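PDB 3DC4: kinesin-like protein Nod from Drosophila melanogaster, which uses its kinesin motor domain to hydrolyse ATP and bind microtubules, and is required for distributive segregation of non-exchange chromosomes during meiosis. Local coordinates for residues S109-M114 / T307-I312; F65-P70 / Q80-P85; R180-T185 / T232-M237; S155-Y160 / T293-A298. All blocks are in the same frame, centred on the assembly; numbering follows the deposited sequence.

Contact 1: S109-M114 / T307-I312; sequences SYSMGM and TFLACI. With MG (magnesium ion), chain B; ADP (adenosine-5'-diphosphate), chain C.
Ser111 and Met112 on helix 108-112 bear down on Leu309 of strand 305-312. The CD2 methyl of Leu309 lies 3.7 Å from Ser111 CB, and the bent Met112 slides past the leucine in the opposite direction, its SD also near CD2. Serine is small enough to let helix and strand come close, and its OG is occupied by hydrogen bonds to Arg29 NH1 and Gly107 O. The helix belongs to the nucleotide site of the kinesin motor domain, where the P-loop (Walker A motif) runs into it, and strand 305-312 backs it. Ser109 N donates to ADP O2B at 164° and Tyr110 N to ADP O1A at 162°; Ser109 OG, ADP O2B and four waters bind the magnesium ion, and that OG is also hydrogen-bonded to Asp241 OD1. Tyr110 has CG anti to the backbone N (chi1 173°), which swings the ring beside the nucleotide. CB lies 3.4 Å from ADP O1A and CG faces ADP N7. CD1 meets ADP O2', CE1 meets ADP N3 and C2, CD2 lies by ADP C5, and CE2 is 3.2 Å from ADP C6. The adenine thus covers one ring face, shifted toward its rim. CZ faces ADP N1, and OH, 3.3 Å from ADP N1, is hydrogen-bonded to His124 ND1. Replacing Tyr110 by an alanine would probably leave that side of the base uncovered and His124 without its phenol partner. Gly113 closes the helix in a Schellman motif, Met114 N bonded to Ser109 O; lacking a side chain, it tolerates the positive phi.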
# COMPACT_ATOMS: atom_id res chain seq x y z
N SER A 109 -3.60 -7.49 5.46
CA SER A 109 -2.94 -8.52 4.64
C SER A 109 -3.90 -9.14 3.64
O SER A 109 -3.54 -9.39 2.49
CB SER A 109 -2.35 -9.60 5.55
OG SER A 109 -1.35 -9.04 6.36
N TYR A 110 -5.12 -9.38 4.09
CA TYR A 110 -6.16 -9.94 3.24
C TYR A 110 -6.40 -9.02 2.03
O TYR A 110 -6.40 -9.48 0.89
CB TYR A 110 -7.46 -10.10 4.04
CG TYR A 110 -8.66 -10.51 3.21
CD1 TYR A 110 -8.89 -11.85 2.90
CD2 TYR A 110 -9.55 -9.55 2.71
CE1 TYR A 110 -9.99 -12.23 2.13
CE2 TYR A 110 -10.64 -9.92 1.93
CZ TYR A 110 -10.86 -11.26 1.65
OH TYR A 110 -11.93 -11.64 0.89
N SER A 111 -6.58 -7.73 2.30
CA SER A 111 -6.85 -6.74 1.24
C SER A 111 -5.71 -6.57 0.25
O SER A 111 -5.93 -6.48 -0.96
CB SER A 111 -7.17 -5.38 1.87
OG SER A 111 -8.37 -5.43 2.63
N MET A 112 -4.48 -6.54 0.75
CA MET A 112 -3.34 -6.33 -0.13
C MET A 112 -2.91 -7.59 -0.87
O MET A 112 -2.18 -7.51 -1.85
CB MET A 112 -2.16 -5.77 0.68
CG MET A 112 -2.48 -4.47 1.42
SD MET A 112 -3.41 -3.30 0.40
CE MET A 112 -2.09 -2.17 -0.09
N GLY A 113 -3.37 -8.74 -0.39
CA GLY A 113 -3.03 -10.00 -1.04
C GLY A 113 -1.62 -10.47 -0.75
O GLY A 113 -0.89 -10.89 -1.66
N MET A 114 -1.23 -10.42 0.52
CA MET A 114 0.10 -10.81 0.96
C MET A 114 0.30 -12.32 1.10
O MET A 114 1.43 -12.79 1.21
CB MET A 114 0.41 -10.13 2.29
CG MET A 114 0.49 -8.62 2.19
SD MET A 114 1.81 -8.08 1.08
CE MET A 114 3.26 -8.60 1.98
N THR A 307 -1.97 6.03 -2.35
CA THR A 307 -3.31 5.64 -1.93
C THR A 307 -3.28 4.91 -0.59
O THR A 307 -2.57 3.91 -0.43
CB THR A 307 -3.99 4.74 -2.98
OG1 THR A 307 -4.19 5.49 -4.19
CG2 THR A 307 -5.34 4.25 -2.47
N PHE A 308 -4.04 5.44 0.37
CA PHE A 308 -4.14 4.88 1.71
C PHE A 308 -5.37 4.00 1.84
O PHE A 308 -6.43 4.35 1.33
CB PHE A 308 -4.30 5.99 2.75
CG PHE A 308 -3.06 6.77 3.02
CD1 PHE A 308 -2.14 6.34 3.97
CD2 PHE A 308 -2.83 7.97 2.36
CE1 PHE A 308 -1.01 7.10 4.27
CE2 PHE A 308 -1.70 8.74 2.65
CZ PHE A 308 -0.79 8.30 3.61
N LEU A 309 -5.22 2.86 2.51
CA LEU A 309 -6.36 1.98 2.74
C LEU A 309 -6.41 1.77 4.24
O LEU A 309 -5.60 1.02 4.80
CB LEU A 309 -6.21 0.64 2.03
CG LEU A 309 -7.35 -0.36 2.29
CD1 LEU A 309 -8.69 0.23 1.82
CD2 LEU A 309 -7.08 -1.66 1.52
N ALA A 310 -7.34 2.45 4.89
CA ALA A 310 -7.53 2.34 6.34
C ALA A 310 -8.45 1.17 6.58
O ALA A 310 -9.58 1.15 6.09
CB ALA A 310 -8.18 3.60 6.89
N CYS A 311 -7.98 0.18 7.32
CA CYS A 311 -8.80 -0.97 7.62
C CYS A 311 -9.24 -0.79 9.07
O CYS A 311 -8.41 -0.52 9.93
CB CYS A 311 -7.98 -2.26 7.48
SG CYS A 311 -7.48 -2.63 5.73
N ILE A 312 -10.54 -0.95 9.32
CA ILE A 312 -11.09 -0.76 10.66
C ILE A 312 -12.01 -1.87 11.12
O ILE A 312 -12.71 -2.50 10.32
CB ILE A 312 -11.90 0.55 10.74
CG1 ILE A 312 -13.05 0.52 9.73
CG2 ILE A 312 -10.98 1.74 10.47
CD1 ILE A 312 -13.96 1.74 9.78
MG MG B . -1.24 -8.67 8.48
PB ADP C . -4.48 -7.95 9.41
O1B ADP C . -4.87 -6.53 9.33
O2B ADP C . -3.47 -8.27 8.26
O3B ADP C . -3.80 -8.17 10.93
PA ADP C . -5.80 -9.99 8.11
O1A ADP C . -5.62 -9.33 6.83
O2A ADP C . -4.63 -11.01 8.39
O3A ADP C . -5.84 -8.84 9.28
O5' ADP C . -7.23 -10.71 8.13
C5' ADP C . -7.41 -11.40 9.37
C4' ADP C . -8.41 -12.54 9.15
O4' ADP C . -9.70 -12.03 8.73
C3' ADP C . -7.91 -13.51 8.01
O3' ADP C . -8.55 -14.77 8.08
C2' ADP C . -8.67 -12.83 6.79
O2' ADP C . -8.88 -13.77 5.74
C1' ADP C . -10.05 -12.46 7.41
N9 ADP C . -10.65 -11.34 6.68
C8 ADP C . -10.33 -10.01 6.82
N7 ADP C . -10.96 -9.29 5.93
C5 ADP C . -11.88 -10.08 5.31
C6 ADP C . -12.83 -9.90 4.27
N6 ADP C . -13.12 -8.63 3.80
N1 ADP C . -13.47 -10.98 3.78
C2 ADP C . -13.31 -12.19 4.31
N3 ADP C . -12.41 -12.42 5.26
C4 ADP C . -11.65 -11.43 5.75
O HOH W 1 -1.41 -8.76 10.83
O HOH W 2 -2.24 -10.87 8.80
O HOH W 3 0.92 -9.54 8.50
O HOH W 4 -0.90 -6.39 8.19

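Contact 2: F65-P70 / Q80-P85; sequences FDHAFP and QALILP
The imidazole of His67 and the isobutyl group of Leu82 meet at a slant, and two residues on Phe69 meets Ala81, so that strand 67-69 rests against the end of helix 75-82. This is the start of a beta-alpha-beta crossover in the kinesin motor domain: the strand pairs in parallel with strand 23-30, and after the helices the chain returns to the same sheet as strand 96-101. Leu82 sends CD1 to 3.5 Å from His67 CD2. Its CG is anti to the backbone N (chi1 -170°), which sets CD1 against the ring. Farther round the same side of the ring, His67 CE1 lies 4.0 Å from Ala81 O, again obliquely. Histidine suits this place: its flat ring gives the leucine methyl a carbon surface, while its nitrogen-bearing side lies near the helix carbonyl. Trading His67 for a glycine would probably open a gap beside Leu82 and leave its CD1 methyl without the ring that now abuts it. Phe69 adds an apolar surface on the same side of the strand and also touches Met78. An alanine suits the facing helix position, being short enough to take a ring end-on: its CB sits at the edge of the Phe69 ring, near the ring plane, 4.2 Å from Phe69 CZ.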
# COMPACT_ATOMS: atom_id res chain seq x y z
N PHE A 65 -13.83 10.55 3.08
CA PHE A 65 -12.65 10.21 2.31
C PHE A 65 -12.99 10.06 0.84
O PHE A 65 -13.99 10.61 0.38
CB PHE A 65 -12.06 8.92 2.86
CG PHE A 65 -11.77 8.98 4.32
CD1 PHE A 65 -10.90 9.93 4.82
CD2 PHE A 65 -12.40 8.11 5.20
CE1 PHE A 65 -10.65 10.03 6.19
CE2 PHE A 65 -12.16 8.20 6.57
CZ PHE A 65 -11.28 9.16 7.06
N ASP A 66 -12.17 9.34 0.10
CA ASP A 66 -12.42 9.15 -1.32
C ASP A 66 -13.21 7.88 -1.58
O ASP A 66 -13.86 7.74 -2.62
CB ASP A 66 -11.11 9.08 -2.09
CG ASP A 66 -10.34 10.38 -2.01
OD1 ASP A 66 -9.25 10.38 -1.40
OD2 ASP A 66 -10.83 11.39 -2.55
N HIS A 67 -13.14 6.95 -0.63
CA HIS A 67 -13.82 5.66 -0.73
C HIS A 67 -14.16 5.15 0.66
O HIS A 67 -13.33 5.21 1.55
CB HIS A 67 -12.92 4.62 -1.41
CG HIS A 67 -12.50 4.99 -2.80
ND1 HIS A 67 -13.37 4.93 -3.88
CD2 HIS A 67 -11.32 5.42 -3.30
CE1 HIS A 67 -12.73 5.31 -4.97
NE2 HIS A 67 -11.49 5.62 -4.65
N ALA A 68 -15.38 4.66 0.84
CA ALA A 68 -15.78 4.09 2.12
C ALA A 68 -16.43 2.75 1.77
O ALA A 68 -17.56 2.71 1.27
CB ALA A 68 -16.77 5.01 2.85
N PHE A 69 -15.70 1.67 2.02
CA PHE A 69 -16.15 0.32 1.70
C PHE A 69 -16.69 -0.47 2.89
O PHE A 69 -15.96 -0.73 3.85
CB PHE A 69 -15.00 -0.50 1.09
CG PHE A 69 -14.36 0.14 -0.11
CD1 PHE A 69 -15.08 0.33 -1.29
CD2 PHE A 69 -13.02 0.52 -0.08
CE1 PHE A 69 -14.47 0.88 -2.42
CE2 PHE A 69 -12.40 1.07 -1.20
CZ PHE A 69 -13.13 1.25 -2.37
N PRO A 70 -17.98 -0.86 2.84
CA PRO A 70 -18.55 -1.63 3.95
C PRO A 70 -18.03 -3.06 3.91
O PRO A 70 -17.43 -3.48 2.92
CB PRO A 70 -20.06 -1.54 3.69
CG PRO A 70 -20.13 -1.46 2.20
CD PRO A 70 -19.02 -0.49 1.87
N GLN A 80 -10.97 -2.98 -8.25
CA GLN A 80 -11.40 -2.23 -9.42
C GLN A 80 -11.56 -0.74 -9.12
O GLN A 80 -11.16 0.09 -9.92
CB GLN A 80 -12.71 -2.81 -9.96
CG GLN A 80 -12.58 -4.24 -10.44
CD GLN A 80 -11.92 -4.35 -11.80
OE1 GLN A 80 -11.15 -5.29 -12.05
NE2 GLN A 80 -12.23 -3.42 -12.69
N ALA A 81 -12.14 -0.41 -7.97
CA ALA A 81 -12.35 0.99 -7.62
C ALA A 81 -11.11 1.72 -7.16
O ALA A 81 -10.89 2.87 -7.51
CB ALA A 81 -13.42 1.10 -6.54
N LEU A 82 -10.29 1.04 -6.37
CA LEU A 82 -9.12 1.68 -5.79
C LEU A 82 -7.77 1.50 -6.44
O LEU A 82 -6.96 2.43 -6.47
CB LEU A 82 -9.03 1.25 -4.33
CG LEU A 82 -8.01 1.99 -3.47
CD1 LEU A 82 -8.49 3.43 -3.28
CD2 LEU A 82 -7.89 1.29 -2.13
N ILE A 83 -7.51 0.32 -6.99
CA ILE A 83 -6.20 0.06 -7.55
C ILE A 83 -6.10 -0.00 -9.07
O ILE A 83 -5.14 0.51 -9.64
CB ILE A 83 -5.64 -1.25 -6.94
CG1 ILE A 83 -5.69 -1.15 -5.42
CG2 ILE A 83 -4.21 -1.48 -7.41
CD1 ILE A 83 -4.73 -0.12 -4.80
N LEU A 84 -7.08 -0.61 -9.72
CA LEU A 84 -7.06 -0.73 -11.17
C LEU A 84 -6.66 0.58 -11.86
O LEU A 84 -5.82 0.57 -12.77
CB LEU A 84 -8.42 -1.20 -11.69
CG LEU A 84 -8.48 -1.37 -13.22
CD1 LEU A 84 -7.48 -2.42 -13.67
CD2 LEU A 84 -9.90 -1.75 -13.63
N PRO A 85 -7.23 1.72 -11.44
CA PRO A 85 -6.88 3.00 -12.07
C PRO A 85 -5.38 3.30 -12.04
O PRO A 85 -4.85 3.96 -12.93
CB PRO A 85 -7.68 4.02 -11.26
CG PRO A 85 -8.91 3.23 -10.90
CD PRO A 85 -8.31 1.90 -10.46

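Contact 3: R180-T185 / T232-M237; sequences RCQRCT and THHSRM
Gln182 gives the most surface to this contact, followed by Arg236 and His234, and the three form a small polar cluster at the surface of the motor domain. The glutamine side chain is poorly ordered and its amide is probably turned over, so its details are tentative. As modelled, it reaches across from an irregular loop, CG anti to the backbone N (chi1 -176°) and the chain then bent at chi2, and its amide lies beside the edges of both partners. The modelled Gln182 NE2 is 3.0 Å from Arg236 NH1; in the reversed setting a hydrogen bond to the arginine is possible. The amide plane is only modestly inclined to those of the guanidinium and the imidazole. Arg236 and His234 stand two apart on one strand and project to the same side. The arginine, extended from CG to NE, lays its guanidinium over the imidazole, with CZ 3.6 Å above the His234 ring plane and displaced toward its rim. Histidine suits this place because its flat ring can both carry the arginine and hydrogen-bond at its far end, NE2 to His227 ND1. The loop holding Gln182 links strands 164-166 and 187-188, and Arg180, poorly ordered, lies against Thr294 and Val295 of helix 291-295. Strand 234-241, which carries the other two, lies in the main sheet between antiparallel strand 220-229 and parallel strand 96-101.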
# COMPACT_ATOMS: atom_id res chain seq x y z
N ARG A 180 18.96 0.35 0.87
CA ARG A 180 17.62 -0.23 0.95
C ARG A 180 16.68 0.53 0.03
O ARG A 180 15.61 0.04 -0.32
CB ARG A 180 17.10 -0.17 2.39
CG ARG A 180 16.59 1.20 2.82
CD ARG A 180 17.71 2.21 3.02
NE ARG A 180 18.37 2.04 4.32
CZ ARG A 180 19.23 2.91 4.83
NH1 ARG A 180 19.79 2.68 6.02
NH2 ARG A 180 19.54 4.01 4.16
N CYS A 181 17.09 1.74 -0.35
CA CYS A 181 16.29 2.60 -1.22
C CYS A 181 16.21 2.05 -2.64
O CYS A 181 15.19 2.19 -3.30
CB CYS A 181 16.90 4.00 -1.24
SG CYS A 181 16.01 5.21 -2.25
N GLN A 182 17.28 1.42 -3.09
CA GLN A 182 17.32 0.87 -4.44
C GLN A 182 17.95 -0.51 -4.49
O GLN A 182 17.38 -1.45 -5.05
CB GLN A 182 18.07 1.83 -5.37
CG GLN A 182 18.10 1.41 -6.83
CD GLN A 182 16.71 1.26 -7.44
OE1 GLN A 182 16.01 0.29 -7.16
NE2 GLN A 182 16.32 2.22 -8.27
N ARG A 183 19.14 -0.65 -3.91
CA ARG A 183 19.85 -1.93 -3.91
C ARG A 183 19.17 -3.03 -3.10
O ARG A 183 19.41 -3.18 -1.90
CB ARG A 183 21.28 -1.76 -3.37
CG ARG A 183 22.10 -3.05 -3.44
CD ARG A 183 23.33 -2.99 -2.54
NE ARG A 183 22.98 -3.00 -1.12
CZ ARG A 183 22.38 -4.02 -0.51
NH1 ARG A 183 22.05 -5.11 -1.20
NH2 ARG A 183 22.09 -3.94 0.78
N CYS A 184 18.32 -3.80 -3.77
CA CYS A 184 17.62 -4.92 -3.15
C CYS A 184 17.11 -5.82 -4.28
O CYS A 184 16.58 -5.34 -5.28
CB CYS A 184 16.45 -4.44 -2.29
SG CYS A 184 15.04 -3.81 -3.20
N THR A 185 17.28 -7.12 -4.11
CA THR A 185 16.90 -8.10 -5.11
C THR A 185 15.49 -8.04 -5.68
O THR A 185 14.49 -8.05 -4.96
CB THR A 185 17.19 -9.54 -4.60
OG1 THR A 185 16.37 -10.48 -5.30
CG2 THR A 185 16.94 -9.64 -3.12
N THR A 232 14.70 2.62 -20.65
CA THR A 232 14.75 4.01 -20.22
C THR A 232 13.82 4.37 -19.07
O THR A 232 13.88 5.48 -18.54
CB THR A 232 14.41 4.94 -21.38
OG1 THR A 232 13.01 4.85 -21.65
CG2 THR A 232 15.19 4.55 -22.63
N HIS A 233 12.95 3.44 -18.68
CA HIS A 233 11.99 3.70 -17.61
C HIS A 233 11.92 2.63 -16.53
O HIS A 233 12.17 1.45 -16.78
CB HIS A 233 10.58 3.88 -18.18
CG HIS A 233 10.32 5.24 -18.76
ND1 HIS A 233 10.46 6.39 -18.03
CD2 HIS A 233 9.90 5.61 -19.99
CE1 HIS A 233 10.13 7.43 -18.78
NE2 HIS A 233 9.79 6.98 -19.98
N HIS A 234 11.56 3.07 -15.33
CA HIS A 234 11.42 2.19 -14.18
C HIS A 234 10.31 2.76 -13.31
O HIS A 234 10.45 3.84 -12.71
CB HIS A 234 12.73 2.14 -13.38
CG HIS A 234 12.65 1.32 -12.13
ND1 HIS A 234 13.68 1.27 -11.22
CD2 HIS A 234 11.67 0.52 -11.64
CE1 HIS A 234 13.35 0.47 -10.22
NE2 HIS A 234 12.13 0.00 -10.45
N SER A 235 9.19 2.05 -13.25
CA SER A 235 8.07 2.49 -12.43
C SER A 235 7.80 1.40 -11.41
O SER A 235 8.06 0.22 -11.66
CB SER A 235 6.83 2.75 -13.29
OG SER A 235 6.52 1.65 -14.13
N ARG A 236 7.32 1.81 -10.25
CA ARG A 236 7.07 0.87 -9.18
C ARG A 236 5.65 0.90 -8.67
O ARG A 236 5.02 1.96 -8.64
CB ARG A 236 7.99 1.18 -7.99
CG ARG A 236 9.48 1.38 -8.31
CD ARG A 236 10.19 1.99 -7.10
NE ARG A 236 11.63 2.19 -7.29
CZ ARG A 236 12.17 3.12 -8.07
NH1 ARG A 236 13.49 3.21 -8.17
NH2 ARG A 236 11.39 3.95 -8.76
N MET A 237 5.14 -0.26 -8.30
CA MET A 237 3.83 -0.34 -7.68
C MET A 237 4.15 -0.95 -6.33
O MET A 237 4.35 -2.15 -6.21
CB MET A 237 2.85 -1.26 -8.42
CG MET A 237 1.61 -1.53 -7.57
SD MET A 237 0.07 -1.76 -8.45
CE MET A 237 -0.29 -0.08 -9.04

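Contact 4: S155-Y160 / T293-A298; sequences SFIEIY and TTVLQA
Val295 is the one residue of 293-298 that meets the strand, touching Ile157 and Ile159. Segment 293-298 starts with Thr293, which faces away from the strand and packs on helix 267-279, its OG1 hydrogen-bonded to Tyr287 O and Ser290 OG. Thr294 likewise ties its OG1 back to Ser290 O and Tyr287 O. Threonines fit here because a short hydroxyl can bond back to Tyr287 and Ser290, just before them in the chain. Val295 then turns inward. Its two methyls are shared between two isoleucines: CG1, anti to the backbone N (chi1 175°), meets Ile157 CD1 tip to tip at 4.0 Å, and CG2 lies 4.4 Å from Ile159 CD1. The isoleucines are alternate residues of the strand, so both point to this face, and branched apolar side chains suit a buried interface, bringing no polar atom that needs a partner. Beyond Val295, Leu296 packs on Asn238 and Val240 of strand 234-241. Gln297 N bonds back to Thr294 O. Ala298, lacking a longer side chain, touches Arg236 of that same strand. Helix 291-295 packed on the central sheet is part of the kinesin motor fold, and in relatives this helix and the loop before it help form the microtubule-binding surface, probably here too.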
# COMPACT_ATOMS: atom_id res chain seq x y z
N SER A 155 10.04 -7.22 -5.56
CA SER A 155 10.97 -7.14 -4.44
C SER A 155 10.10 -7.29 -3.20
O SER A 155 8.91 -6.96 -3.23
CB SER A 155 11.75 -5.81 -4.44
OG SER A 155 10.91 -4.67 -4.39
N PHE A 156 10.67 -7.82 -2.13
CA PHE A 156 9.94 -8.03 -0.88
C PHE A 156 10.83 -7.54 0.26
O PHE A 156 11.83 -8.18 0.60
CB PHE A 156 9.61 -9.51 -0.68
CG PHE A 156 8.50 -9.78 0.32
CD1 PHE A 156 8.26 -8.91 1.38
CD2 PHE A 156 7.73 -10.94 0.22
CE1 PHE A 156 7.26 -9.19 2.33
CE2 PHE A 156 6.74 -11.23 1.16
CZ PHE A 156 6.50 -10.35 2.22
N ILE A 157 10.46 -6.41 0.83
CA ILE A 157 11.21 -5.82 1.92
C ILE A 157 10.38 -5.81 3.20
O ILE A 157 9.17 -5.58 3.17
CB ILE A 157 11.61 -4.37 1.56
CG1 ILE A 157 12.61 -4.38 0.41
CG2 ILE A 157 12.20 -3.66 2.78
CD1 ILE A 157 12.85 -3.02 -0.19
N GLU A 158 11.05 -6.07 4.32
CA GLU A 158 10.40 -6.06 5.62
C GLU A 158 11.11 -5.03 6.49
O GLU A 158 12.33 -4.91 6.44
CB GLU A 158 10.50 -7.45 6.27
CG GLU A 158 10.16 -7.48 7.76
CD GLU A 158 10.28 -8.86 8.37
OE1 GLU A 158 11.24 -9.59 8.03
OE2 GLU A 158 9.43 -9.22 9.21
N ILE A 159 10.33 -4.27 7.25
CA ILE A 159 10.88 -3.27 8.16
C ILE A 159 10.55 -3.71 9.58
O ILE A 159 9.40 -3.60 10.02
CB ILE A 159 10.29 -1.86 7.89
CG1 ILE A 159 10.61 -1.43 6.46
CG2 ILE A 159 10.86 -0.85 8.89
CD1 ILE A 159 10.10 -0.05 6.09
N TYR A 160 11.55 -4.25 10.27
CA TYR A 160 11.40 -4.73 11.64
C TYR A 160 12.15 -3.77 12.56
O TYR A 160 13.36 -3.61 12.44
CB TYR A 160 12.00 -6.14 11.77
CG TYR A 160 11.79 -6.78 13.12
CD1 TYR A 160 10.51 -7.02 13.60
CD2 TYR A 160 12.87 -7.15 13.92
CE1 TYR A 160 10.30 -7.62 14.85
CE2 TYR A 160 12.68 -7.75 15.17
CZ TYR A 160 11.39 -7.98 15.63
OH TYR A 160 11.18 -8.56 16.85
N THR A 293 9.56 5.94 4.81
CA THR A 293 9.67 7.03 3.85
C THR A 293 11.02 7.04 3.15
O THR A 293 11.18 7.68 2.11
CB THR A 293 9.40 8.40 4.52
OG1 THR A 293 10.16 8.51 5.74
CG2 THR A 293 7.92 8.55 4.83
N THR A 294 12.00 6.34 3.71
CA THR A 294 13.32 6.26 3.11
C THR A 294 13.27 5.22 1.99
O THR A 294 13.69 5.48 0.86
CB THR A 294 14.38 5.86 4.16
OG1 THR A 294 14.50 6.91 5.13
CG2 THR A 294 15.74 5.64 3.50
N VAL A 295 12.73 4.05 2.30
CA VAL A 295 12.61 2.98 1.31
C VAL A 295 11.72 3.41 0.15
O VAL A 295 11.98 3.08 -1.01
CB VAL A 295 12.03 1.70 1.94
CG1 VAL A 295 11.79 0.65 0.86
CG2 VAL A 295 12.99 1.17 2.99
N LEU A 296 10.66 4.16 0.44
CA LEU A 296 9.74 4.60 -0.60
C LEU A 296 10.09 6.00 -1.12
O LEU A 296 9.28 6.62 -1.80
CB LEU A 296 8.30 4.58 -0.06
CG LEU A 296 7.78 3.23 0.46
CD1 LEU A 296 6.39 3.41 1.04
CD2 LEU A 296 7.76 2.21 -0.68
N GLN A 297 11.29 6.48 -0.82
CA GLN A 297 11.71 7.81 -1.26
C GLN A 297 11.55 8.05 -2.76
O GLN A 297 11.06 9.10 -3.17
CB GLN A 297 13.16 8.06 -0.87
CG GLN A 297 13.59 9.50 -1.03
CD GLN A 297 15.03 9.70 -0.65
OE1 GLN A 297 15.50 9.12 0.32
NE2 GLN A 297 15.73 10.54 -1.40
N ALA A 298 11.97 7.07 -3.56
CA ALA A 298 11.87 7.19 -5.01
C ALA A 298 10.42 7.19 -5.49
O ALA A 298 10.13 7.66 -6.58
CB ALA A 298 12.64 6.05 -5.68

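All four contacts reach the same central mixed sheet of the kinesin motor domain. Contact 2 closes first along the chain; contact 1 then opens, and its span encloses contact 4, which in turn encloses contact 3. Contacts 1 and 2, with centres 11 Å apart, meet directly through Leu82 against Thr307 and Leu309, near the nucleotide side. Contacts 3 and 4, 10 Å apart, join through Arg180 on Val295 and Arg236 beside Ala298, on the other side of the chain's centre from contact 2. Contacts 1 and 4 lie 17 Å apart yet touch through Met114 and Phe156. The sheet thus connects the nucleotide pocket with the remoter strands and helix 291-295.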